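Local coordinates for protein sulfate transporter 4.1, chloroplastic (Arabidopsis thaliana, PDB 7LHV) that couples sulfate movement across the membrane to protons, as an H(+)/sulfate symporter of the SLC26A/SulP family, at the interface of chains A and B. Numbering follows the deposited sequence. Chains: chain A/B, Sulfate transporter 4.1, chloroplastic.

Three patches sample one two-fold symmetric interface, so each has a twin with the chains exchanged. Between the centres of their C-alpha atoms, contact 1 lies about 15 Å from contact 2 and about 17 Å from contact 3, whereas contacts 2 and 3 are about 32 Å apart. Contacts 1 and 2 share helix 477-496 and one pair, B:Val492 and A:Ala540 in contact 1, A:Val492 and B:Ala540 in contact 2. In each contact, STAS residues of one chain touch the membrane part of the other; contact 1 also joins the two helix ends. This crossed-over pairing suggests a domain-swapped dimer, as expected for SLC26 proteins.

Contact 1: the interface of chains A and B. Residues chain A 496, 536, 538, 540, 581; chain B 492, 495-496.
The last turn of chain B helix 477-496 meets STAS-domain loop residues A:Pro536, A:Tyr538, A:Ala540 and A:His581, and the end of the same helix in chain A, probably helping to hold the dimer together. B:Glu495 hides more surface here than any other residue of the patch. Its CG stands anti to the backbone N (chi1 -178°), and the chain then bends at chi2, which lays the CG methylene over one face of the A:Tyr538 ring, 3.9 Å from the centroid, a CH-pi contact. The opposite face has the backbone N of A:Ala540 above it, offset toward the rim. Beyond the bend, the B:Glu495 carboxylate meets the A:His581 imidazole tip to tip: CD lies in the ring plane at its edge, but the two planes are turned 76° apart. A:His581 NE2 is 3.3 Å from B:Glu495 OE2, a polar approach well off the outward axis of NE2. The CB of A:Pro536 lies over a face of the imidazole. At the symmetry axis, A:Ser496 OG and B:Ser496 OG lie 3.0 Å apart, close enough to hydrogen-bond; A:Ser496 would be the donor when B:Ser496 OG donates to B:Val492 O, 3.1 Å away and approached from above the carbonyl plane.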
ATOM      1  N   SER A 496      -3.687  -7.488  -6.651  1.00 51.19           N
ATOM      2  CA  SER A 496      -2.763  -7.131  -7.723  1.00 51.19           C
ATOM      3  C   SER A 496      -1.784  -8.262  -8.012  1.00 51.19           C
ATOM      4  O   SER A 496      -1.409  -8.486  -9.166  1.00 51.19           O
ATOM      5  CB  SER A 496      -2.010  -5.851  -7.369  1.00 51.19           C
ATOM      6  OG  SER A 496      -2.888  -4.741  -7.312  1.00 51.19           O
ATOM      7  N   PRO A 536      -3.084  -6.393 -17.422  1.00 50.56           N
ATOM      8  CA  PRO A 536      -1.800  -5.789 -17.783  1.00 50.56           C
ATOM      9  C   PRO A 536      -0.687  -6.339 -16.909  1.00 50.56           C
ATOM     10  O   PRO A 536      -0.887  -6.649 -15.733  1.00 50.56           O
ATOM     11  CB  PRO A 536      -2.026  -4.295 -17.529  1.00 50.56           C
ATOM     12  CG  PRO A 536      -3.149  -4.243 -16.566  1.00 50.56           C
ATOM     13  CD  PRO A 536      -4.033  -5.396 -16.905  1.00 50.56           C
ATOM     14  N   TYR A 538       2.815  -5.788 -15.055  1.00 48.51           N
ATOM     15  CA  TYR A 538       3.691  -4.769 -14.496  1.00 48.51           C
ATOM     16  C   TYR A 538       4.405  -5.373 -13.292  1.00 48.51           C
ATOM     17  O   TYR A 538       4.308  -6.577 -13.037  1.00 48.51           O
ATOM     18  CB  TYR A 538       2.906  -3.490 -14.172  1.00 48.51           C
ATOM     19  CG  TYR A 538       1.870  -3.610 -13.077  1.00 48.51           C
ATOM     20  CD1 TYR A 538       0.768  -4.434 -13.221  1.00 48.51           C
ATOM     21  CD2 TYR A 538       1.981  -2.870 -11.911  1.00 48.51           C
ATOM     22  CE1 TYR A 538      -0.179  -4.539 -12.230  1.00 48.51           C
ATOM     23  CE2 TYR A 538       1.037  -2.964 -10.916  1.00 48.51           C
ATOM     24  CZ  TYR A 538      -0.040  -3.802 -11.081  1.00 48.51           C
ATOM     25  OH  TYR A 538      -0.987  -3.903 -10.091  1.00 48.51           O
ATOM     26  N   ALA A 540       4.068  -5.485 -10.158  1.00 49.22           N
ATOM     27  CA  ALA A 540       3.391  -6.092  -9.016  1.00 49.22           C
ATOM     28  C   ALA A 540       3.039  -7.552  -9.280  1.00 49.22           C
ATOM     29  O   ALA A 540       3.206  -8.401  -8.397  1.00 49.22           O
ATOM     30  CB  ALA A 540       2.138  -5.298  -8.658  1.00 49.22           C
ATOM     31  N   HIS A 581      -0.987  -3.136 -21.258  1.00 55.60           N
ATOM     32  CA  HIS A 581       0.342  -2.550 -21.339  1.00 55.60           C
ATOM     33  C   HIS A 581       1.315  -3.425 -20.565  1.00 55.60           C
ATOM     34  O   HIS A 581       0.919  -4.210 -19.703  1.00 55.60           O
ATOM     35  CB  HIS A 581       0.355  -1.121 -20.795  1.00 55.60           C
ATOM     36  CG  HIS A 581      -0.326  -0.977 -19.469  1.00 55.60           C
ATOM     37  ND1 HIS A 581       0.268  -1.357 -18.284  1.00 55.60           N
ATOM     38  CD2 HIS A 581      -1.546  -0.496 -19.139  1.00 55.60           C
ATOM     39  CE1 HIS A 581      -0.559  -1.118 -17.283  1.00 55.60           C
ATOM     40  NE2 HIS A 581      -1.667  -0.595 -17.774  1.00 55.60           N
TER
ATOM     41  N   VAL B 492       1.165   0.919  -7.515  1.00 48.77           N
ATOM     42  CA  VAL B 492       0.246  -0.214  -7.408  1.00 48.77           C
ATOM     43  C   VAL B 492      -1.184   0.278  -7.233  1.00 48.77           C
ATOM     44  O   VAL B 492      -2.116  -0.223  -7.878  1.00 48.77           O
ATOM     45  CB  VAL B 492       0.671  -1.137  -6.250  1.00 48.77           C
ATOM     46  CG1 VAL B 492      -0.480  -2.030  -5.833  1.00 48.77           C
ATOM     47  CG2 VAL B 492       1.866  -1.971  -6.654  1.00 48.77           C
ATOM     48  N   GLU B 495      -2.495   1.779 -10.484  1.00 51.47           N
ATOM     49  CA  GLU B 495      -2.897   0.748 -11.435  1.00 51.47           C
ATOM     50  C   GLU B 495      -4.208   0.093 -11.024  1.00 51.47           C
ATOM     51  O   GLU B 495      -5.069  -0.166 -11.872  1.00 51.47           O
ATOM     52  CB  GLU B 495      -1.801  -0.304 -11.575  1.00 51.47           C
ATOM     53  CG  GLU B 495      -2.135  -1.388 -12.581  1.00 51.47           C
ATOM     54  CD  GLU B 495      -2.236  -0.852 -13.995  1.00 51.47           C
ATOM     55  OE1 GLU B 495      -1.594   0.177 -14.291  1.00 51.47           O
ATOM     56  OE2 GLU B 495      -2.962  -1.455 -14.812  1.00 51.47           O
ATOM     57  N   SER B 496      -4.379  -0.187  -9.731  1.00 51.19           N
ATOM     58  CA  SER B 496      -5.606  -0.832  -9.274  1.00 51.19           C
ATOM     59  C   SER B 496      -6.811   0.083  -9.446  1.00 51.19           C
ATOM     60  O   SER B 496      -7.910  -0.381  -9.762  1.00 51.19           O
ATOM     61  CB  SER B 496      -5.467  -1.263  -7.816  1.00 51.19           C
ATOM     62  OG  SER B 496      -4.491  -2.280  -7.676  1.00 51.19           O
TER

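Contact 2: the interface of chains A and B. Residues chain A 202-205, 460, 488, 491-492; chain B 539-540, 583.
Face contact comes first: the B:Phe539 ring takes the CB methylene of A:Ser205 over one face, a CH-pi contact with CB 3.9 Å from the ring centroid. The phenylalanine has CG between its backbone N and carbonyl carbon (chi1 54°), which carries the ring out from its STAS-domain loop into the membrane part of chain A, probably helping to secure the dimer, and it is the residue with most surface hidden in this patch. Apolar groups of helix 477-496 meet the ring's far end. A:Phe491 CB lies at the edge, in plane, 3.7 Å from B:Phe539 CZ. The A:Val492 methyl CG2 lies 3.7 Å from B:Phe539 CE1, off the ring plane on the side away from A:Ser205. Polar atoms also border the ring edge: the carbonyl oxygens of A:Phe203 and A:Ser488 lie in its plane, which would suit the slightly positive ring hydrogens. The guanidinium carbon CZ of A:Arg460 occupies another part of that edge, its group turned 75° from the ring. One charge pair flanks the ring. A:Arg460, bent at chi3, forms a salt bridge with B:Asp583, but their planes stand 82° apart, not a flat, two-pronged pairing. The nearest charged atoms are A:Arg460 NH2 and B:Asp583 OD2, 3.4 Å apart.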
ATOM      1  N   ARG A 202      -8.788   6.651  -1.751  1.00 53.93           N
ATOM      2  CA  ARG A 202     -10.062   6.008  -2.053  1.00 53.93           C
ATOM      3  C   ARG A 202      -9.947   4.507  -2.280  1.00 53.93           C
ATOM      4  O   ARG A 202     -10.949   3.886  -2.648  1.00 53.93           O
ATOM      5  CB  ARG A 202     -10.699   6.672  -3.273  1.00 53.93           C
ATOM      6  CG  ARG A 202     -10.878   8.170  -3.121  1.00 53.93           C
ATOM      7  CD  ARG A 202     -11.568   8.778  -4.331  1.00 53.93           C
ATOM      8  NE  ARG A 202     -11.213  10.181  -4.503  1.00 53.93           N
ATOM      9  CZ  ARG A 202     -11.681  11.171  -3.754  1.00 53.93           C
ATOM     10  NH1 ARG A 202     -12.556  10.951  -2.786  1.00 53.93           N
ATOM     11  NH2 ARG A 202     -11.262  12.410  -3.982  1.00 53.93           N
ATOM     12  N   PHE A 203      -8.775   3.907  -2.084  1.00 48.71           N
ATOM     13  CA  PHE A 203      -8.667   2.457  -2.138  1.00 48.71           C
ATOM     14  C   PHE A 203      -9.190   1.782  -0.879  1.00 48.71           C
ATOM     15  O   PHE A 203      -9.336   0.556  -0.870  1.00 48.71           O
ATOM     16  CB  PHE A 203      -7.212   2.038  -2.380  1.00 48.71           C
ATOM     17  CG  PHE A 203      -6.329   2.176  -1.172  1.00 48.71           C
ATOM     18  CD1 PHE A 203      -5.674   3.364  -0.911  1.00 48.71           C
ATOM     19  CD2 PHE A 203      -6.151   1.118  -0.299  1.00 48.71           C
ATOM     20  CE1 PHE A 203      -4.866   3.496   0.196  1.00 48.71           C
ATOM     21  CE2 PHE A 203      -5.349   1.248   0.809  1.00 48.71           C
ATOM     22  CZ  PHE A 203      -4.704   2.438   1.056  1.00 48.71           C
ATOM     23  N   ILE A 204      -9.463   2.545   0.178  1.00 50.22           N
ATOM     24  CA  ILE A 204      -9.920   1.960   1.433  1.00 50.22           C
ATOM     25  C   ILE A 204     -11.350   1.468   1.270  1.00 50.22           C
ATOM     26  O   ILE A 204     -12.224   2.202   0.791  1.00 50.22           O
ATOM     27  CB  ILE A 204      -9.799   2.977   2.574  1.00 50.22           C
ATOM     28  CG1 ILE A 204      -8.355   3.458   2.695  1.00 50.22           C
ATOM     29  CG2 ILE A 204     -10.260   2.367   3.879  1.00 50.22           C
ATOM     30  CD1 ILE A 204      -8.177   4.630   3.616  1.00 50.22           C
ATOM     31  N   SER A 205     -11.594   0.222   1.664  1.00 51.43           N
ATOM     32  CA  SER A 205     -12.900  -0.385   1.472  1.00 51.43           C
ATOM     33  C   SER A 205     -13.950   0.314   2.324  1.00 51.43           C
ATOM     34  O   SER A 205     -13.653   0.877   3.380  1.00 51.43           O
ATOM     35  CB  SER A 205     -12.854  -1.872   1.814  1.00 51.43           C
ATOM     36  OG  SER A 205     -12.622  -2.068   3.194  1.00 51.43           O
ATOM     37  N   ARG A 460     -15.751 -11.869   3.555  1.00 54.27           N
ATOM     38  CA  ARG A 460     -14.468 -11.191   3.713  1.00 54.27           C
ATOM     39  C   ARG A 460     -14.667  -9.741   4.139  1.00 54.27           C
ATOM     40  O   ARG A 460     -13.975  -9.244   5.036  1.00 54.27           O
ATOM     41  CB  ARG A 460     -13.669 -11.266   2.414  1.00 54.27           C
ATOM     42  CG  ARG A 460     -12.337 -10.541   2.465  1.00 54.27           C
ATOM     43  CD  ARG A 460     -11.906 -10.096   1.081  1.00 54.27           C
ATOM     44  NE  ARG A 460     -12.676  -8.949   0.619  1.00 54.27           N
ATOM     45  CZ  ARG A 460     -12.557  -8.399  -0.582  1.00 54.27           C
ATOM     46  NH1 ARG A 460     -11.705  -8.870  -1.477  1.00 54.27           N
ATOM     47  NH2 ARG A 460     -13.317  -7.353  -0.895  1.00 54.27           N
ATOM     48  N   SER A 488      -6.734  -2.996   4.173  1.00 47.89           N
ATOM     49  CA  SER A 488      -7.119  -2.596   2.824  1.00 47.89           C
ATOM     50  C   SER A 488      -5.935  -2.674   1.868  1.00 47.89           C
ATOM     51  O   SER A 488      -6.070  -3.161   0.739  1.00 47.89           O
ATOM     52  CB  SER A 488      -7.702  -1.186   2.844  1.00 47.89           C
ATOM     53  OG  SER A 488      -8.949  -1.167   3.513  1.00 47.89           O
ATOM     54  N   PHE A 491      -5.164  -6.338   1.076  1.00 51.32           N
ATOM     55  CA  PHE A 491      -6.082  -6.947   0.118  1.00 51.32           C
ATOM     56  C   PHE A 491      -5.883  -6.381  -1.285  1.00 51.32           C
ATOM     57  O   PHE A 491      -6.006  -7.111  -2.276  1.00 51.32           O
ATOM     58  CB  PHE A 491      -7.517  -6.772   0.598  1.00 51.32           C
ATOM     59  CG  PHE A 491      -7.949  -7.835   1.560  1.00 51.32           C
ATOM     60  CD1 PHE A 491      -8.119  -9.139   1.137  1.00 51.32           C
ATOM     61  CD2 PHE A 491      -8.147  -7.539   2.893  1.00 51.32           C
ATOM     62  CE1 PHE A 491      -8.498 -10.121   2.023  1.00 51.32           C
ATOM     63  CE2 PHE A 491      -8.527  -8.517   3.784  1.00 51.32           C
ATOM     64  CZ  PHE A 491      -8.704  -9.809   3.347  1.00 51.32           C
ATOM     65  N   VAL A 492      -5.550  -5.092  -1.393  1.00 48.77           N
ATOM     66  CA  VAL A 492      -5.222  -4.521  -2.698  1.00 48.77           C
ATOM     67  C   VAL A 492      -3.993  -5.204  -3.282  1.00 48.77           C
ATOM     68  O   VAL A 492      -3.963  -5.561  -4.468  1.00 48.77           O
ATOM     69  CB  VAL A 492      -5.017  -2.999  -2.577  1.00 48.77           C
ATOM     70  CG1 VAL A 492      -4.249  -2.469  -3.771  1.00 48.77           C
ATOM     71  CG2 VAL A 492      -6.351  -2.296  -2.455  1.00 48.77           C
TER
ATOM     72  N   PHE B 539     -13.316  -3.250  -4.071  1.00 47.67           N
ATOM     73  CA  PHE B 539     -13.415  -1.950  -3.415  1.00 47.67           C
ATOM     74  C   PHE B 539     -12.404  -0.938  -3.936  1.00 47.67           C
ATOM     75  O   PHE B 539     -12.636   0.266  -3.802  1.00 47.67           O
ATOM     76  CB  PHE B 539     -13.255  -2.097  -1.901  1.00 47.67           C
ATOM     77  CG  PHE B 539     -12.009  -2.819  -1.483  1.00 47.67           C
ATOM     78  CD1 PHE B 539     -10.829  -2.127  -1.289  1.00 47.67           C
ATOM     79  CD2 PHE B 539     -12.023  -4.183  -1.258  1.00 47.67           C
ATOM     80  CE1 PHE B 539      -9.683  -2.782  -0.896  1.00 47.67           C
ATOM     81  CE2 PHE B 539     -10.878  -4.842  -0.865  1.00 47.67           C
ATOM     82  CZ  PHE B 539      -9.709  -4.140  -0.683  1.00 47.67           C
ATOM     83  N   ALA B 540     -11.291  -1.389  -4.514  1.00 49.22           N
ATOM     84  CA  ALA B 540     -10.262  -0.445  -4.939  1.00 49.22           C
ATOM     85  C   ALA B 540     -10.665   0.296  -6.209  1.00 49.22           C
ATOM     86  O   ALA B 540     -10.450   1.508  -6.316  1.00 49.22           O
ATOM     87  CB  ALA B 540      -8.933  -1.167  -5.142  1.00 49.22           C
ATOM     88  N   ASP B 583     -17.313  -8.072  -5.273  1.00 57.46           N
ATOM     89  CA  ASP B 583     -17.518  -8.041  -3.837  1.00 57.46           C
ATOM     90  C   ASP B 583     -18.797  -7.271  -3.507  1.00 57.46           C
ATOM     91  O   ASP B 583     -19.593  -6.933  -4.384  1.00 57.46           O
ATOM     92  CB  ASP B 583     -16.293  -7.442  -3.145  1.00 57.46           C
ATOM     93  CG  ASP B 583     -16.006  -6.030  -3.590  1.00 57.46           C
ATOM     94  OD1 ASP B 583     -16.574  -5.606  -4.616  1.00 57.46           O
ATOM     95  OD2 ASP B 583     -15.211  -5.342  -2.919  1.00 57.46           O
TER

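Contact 3: the interface of chains A and B. Residues chain A 584, 587, 591, 616, 619-620; chain B 453, 456-457.
The backbone carbonyl O of B:Val457 accepts a hydrogen bond from the guanidinium NH2 of A:Arg619 at 3.0 Å. The angle at the hydrogen is 146°, and the donor lies in the carbonyl plane, although the oxygen is tilted from the guanidinium plane. A:Arg619 reaches it by bending at chi2 and chi3, which brings its tip to the C-terminal end of chain B helix 448-457, where the helix dipole would probably favour a positive group. Here the chain A STAS domain packs on the membrane part of chain B, probably steadying the dimer. The B:Val457 side chain packs against helix 611-620: its methyl CG2, anti to the carbonyl carbon, sits 3.7 Å from A:Ser620 CA, while CG1 is 4.1 Å from the A:Thr616 methyl CG2, these two side chains crossing at about a right angle. CG2 also lies over one face of the B:Phe453 ring, offset toward the rim, which should help fix that ring. B:Phe453 and A:Lys591 meet tip to tip, with CE1 3.8 Å from the amine nitrogen NZ of A:Lys591. A second-shell bond places the lysine, for NZ donates to the carbonyl O of A:Ser620 at 3.3 Å. B:Arg456 brings a like charge that might disfavour closer approach: its NH2 is 5.2 Å from A:Lys591 NZ.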
ATOM      1  N   SER A 584       8.998  -2.519 -18.100  1.00 58.99           N
ATOM      2  CA  SER A 584      10.318  -3.113 -18.293  1.00 58.99           C
ATOM      3  C   SER A 584      10.431  -4.470 -17.610  1.00 58.99           C
ATOM      4  O   SER A 584      11.049  -5.396 -18.149  1.00 58.99           O
ATOM      5  CB  SER A 584      11.390  -2.167 -17.764  1.00 58.99           C
ATOM      6  OG  SER A 584      11.387  -2.163 -16.349  1.00 58.99           O
ATOM      7  N   VAL A 587       9.030  -7.279 -19.906  1.00 61.85           N
ATOM      8  CA  VAL A 587       9.861  -7.753 -21.008  1.00 61.85           C
ATOM      9  C   VAL A 587      11.097  -8.475 -20.487  1.00 61.85           C
ATOM     10  O   VAL A 587      11.557  -9.452 -21.088  1.00 61.85           O
ATOM     11  CB  VAL A 587      10.225  -6.599 -21.960  1.00 61.85           C
ATOM     12  CG1 VAL A 587       9.020  -6.210 -22.792  1.00 61.85           C
ATOM     13  CG2 VAL A 587      10.741  -5.408 -21.193  1.00 61.85           C
ATOM     14  N   LYS A 591      11.911 -12.313 -21.503  1.00 66.95           N
ATOM     15  CA  LYS A 591      13.187 -12.780 -22.034  1.00 66.95           C
ATOM     16  C   LYS A 591      13.765 -13.906 -21.183  1.00 66.95           C
ATOM     17  O   LYS A 591      14.299 -14.888 -21.716  1.00 66.95           O
ATOM     18  CB  LYS A 591      14.172 -11.616 -22.133  1.00 66.95           C
ATOM     19  CG  LYS A 591      13.851 -10.639 -23.251  1.00 66.95           C
ATOM     20  CD  LYS A 591      15.020  -9.715 -23.542  1.00 66.95           C
ATOM     21  CE  LYS A 591      15.145  -8.627 -22.493  1.00 66.95           C
ATOM     22  NZ  LYS A 591      16.066  -7.546 -22.937  1.00 66.95           N
ATOM     23  N   THR A 616       6.689  -1.767 -27.011  1.00 65.64           N
ATOM     24  CA  THR A 616       7.587  -2.012 -25.885  1.00 65.64           C
ATOM     25  C   THR A 616       8.437  -3.256 -26.117  1.00 65.64           C
ATOM     26  O   THR A 616       9.637  -3.264 -25.821  1.00 65.64           O
ATOM     27  CB  THR A 616       6.787  -2.141 -24.591  1.00 65.64           C
ATOM     28  OG1 THR A 616       6.141  -0.895 -24.306  1.00 65.64           O
ATOM     29  CG2 THR A 616       7.696  -2.504 -23.430  1.00 65.64           C
ATOM     30  N   ARG A 619      11.129  -2.406 -28.600  1.00 68.62           N
ATOM     31  CA  ARG A 619      12.155  -1.559 -27.999  1.00 68.62           C
ATOM     32  C   ARG A 619      13.077  -2.358 -27.086  1.00 68.62           C
ATOM     33  O   ARG A 619      14.291  -2.130 -27.070  1.00 68.62           O
ATOM     34  CB  ARG A 619      11.509  -0.408 -27.235  1.00 68.62           C
ATOM     35  CG  ARG A 619      11.067   0.743 -28.116  1.00 68.62           C
ATOM     36  CD  ARG A 619      11.165   2.060 -27.378  1.00 68.62           C
ATOM     37  NE  ARG A 619      10.400   2.033 -26.139  1.00 68.62           N
ATOM     38  CZ  ARG A 619       9.177   2.529 -26.006  1.00 68.62           C
ATOM     39  NH1 ARG A 619       8.550   3.102 -27.019  1.00 68.62           N
ATOM     40  NH2 ARG A 619       8.569   2.445 -24.825  1.00 68.62           N
ATOM     41  N   SER A 620      12.523  -3.296 -26.316  1.00 68.31           N
ATOM     42  CA  SER A 620      13.343  -4.067 -25.388  1.00 68.31           C
ATOM     43  C   SER A 620      14.254  -5.067 -26.085  1.00 68.31           C
ATOM     44  O   SER A 620      15.104  -5.667 -25.418  1.00 68.31           O
ATOM     45  CB  SER A 620      12.456  -4.802 -24.383  1.00 68.31           C
ATOM     46  OG  SER A 620      11.671  -5.790 -25.023  1.00 68.31           O
TER
ATOM     47  N   PHE B 453      19.092   0.497 -19.535  1.00 59.55           N
ATOM     48  CA  PHE B 453      18.001  -0.291 -20.101  1.00 59.55           C
ATOM     49  C   PHE B 453      16.647   0.349 -19.817  1.00 59.55           C
ATOM     50  O   PHE B 453      15.786   0.418 -20.702  1.00 59.55           O
ATOM     51  CB  PHE B 453      18.048  -1.711 -19.545  1.00 59.55           C
ATOM     52  CG  PHE B 453      16.962  -2.603 -20.059  1.00 59.55           C
ATOM     53  CD1 PHE B 453      17.014  -3.108 -21.344  1.00 59.55           C
ATOM     54  CD2 PHE B 453      15.891  -2.942 -19.252  1.00 59.55           C
ATOM     55  CE1 PHE B 453      16.016  -3.933 -21.814  1.00 59.55           C
ATOM     56  CE2 PHE B 453      14.890  -3.766 -19.719  1.00 59.55           C
ATOM     57  CZ  PHE B 453      14.953  -4.262 -21.001  1.00 59.55           C
ATOM     58  N   ARG B 456      16.098   3.293 -21.963  1.00 64.79           N
ATOM     59  CA  ARG B 456      15.761   2.894 -23.324  1.00 64.79           C
ATOM     60  C   ARG B 456      14.315   2.420 -23.430  1.00 64.79           C
ATOM     61  O   ARG B 456      13.641   2.702 -24.426  1.00 64.79           O
ATOM     62  CB  ARG B 456      16.719   1.804 -23.801  1.00 64.79           C
ATOM     63  CG  ARG B 456      16.445   1.305 -25.207  1.00 64.79           C
ATOM     64  CD  ARG B 456      17.581   0.428 -25.699  1.00 64.79           C
ATOM     65  NE  ARG B 456      17.750  -0.757 -24.867  1.00 64.79           N
ATOM     66  CZ  ARG B 456      17.795  -1.998 -25.331  1.00 64.79           C
ATOM     67  NH1 ARG B 456      17.685  -2.257 -26.624  1.00 64.79           N
ATOM     68  NH2 ARG B 456      17.956  -3.004 -24.477  1.00 64.79           N
ATOM     69  N   VAL B 457      13.819   1.708 -22.420  1.00 63.35           N
ATOM     70  CA  VAL B 457      12.530   1.032 -22.547  1.00 63.35           C
ATOM     71  C   VAL B 457      11.415   1.779 -21.822  1.00 63.35           C
ATOM     72  O   VAL B 457      10.459   2.242 -22.453  1.00 63.35           O
ATOM     73  CB  VAL B 457      12.623  -0.418 -22.039  1.00 63.35           C
ATOM     74  CG1 VAL B 457      11.243  -1.036 -21.948  1.00 63.35           C
ATOM     75  CG2 VAL B 457      13.504  -1.236 -22.960  1.00 63.35           C
TER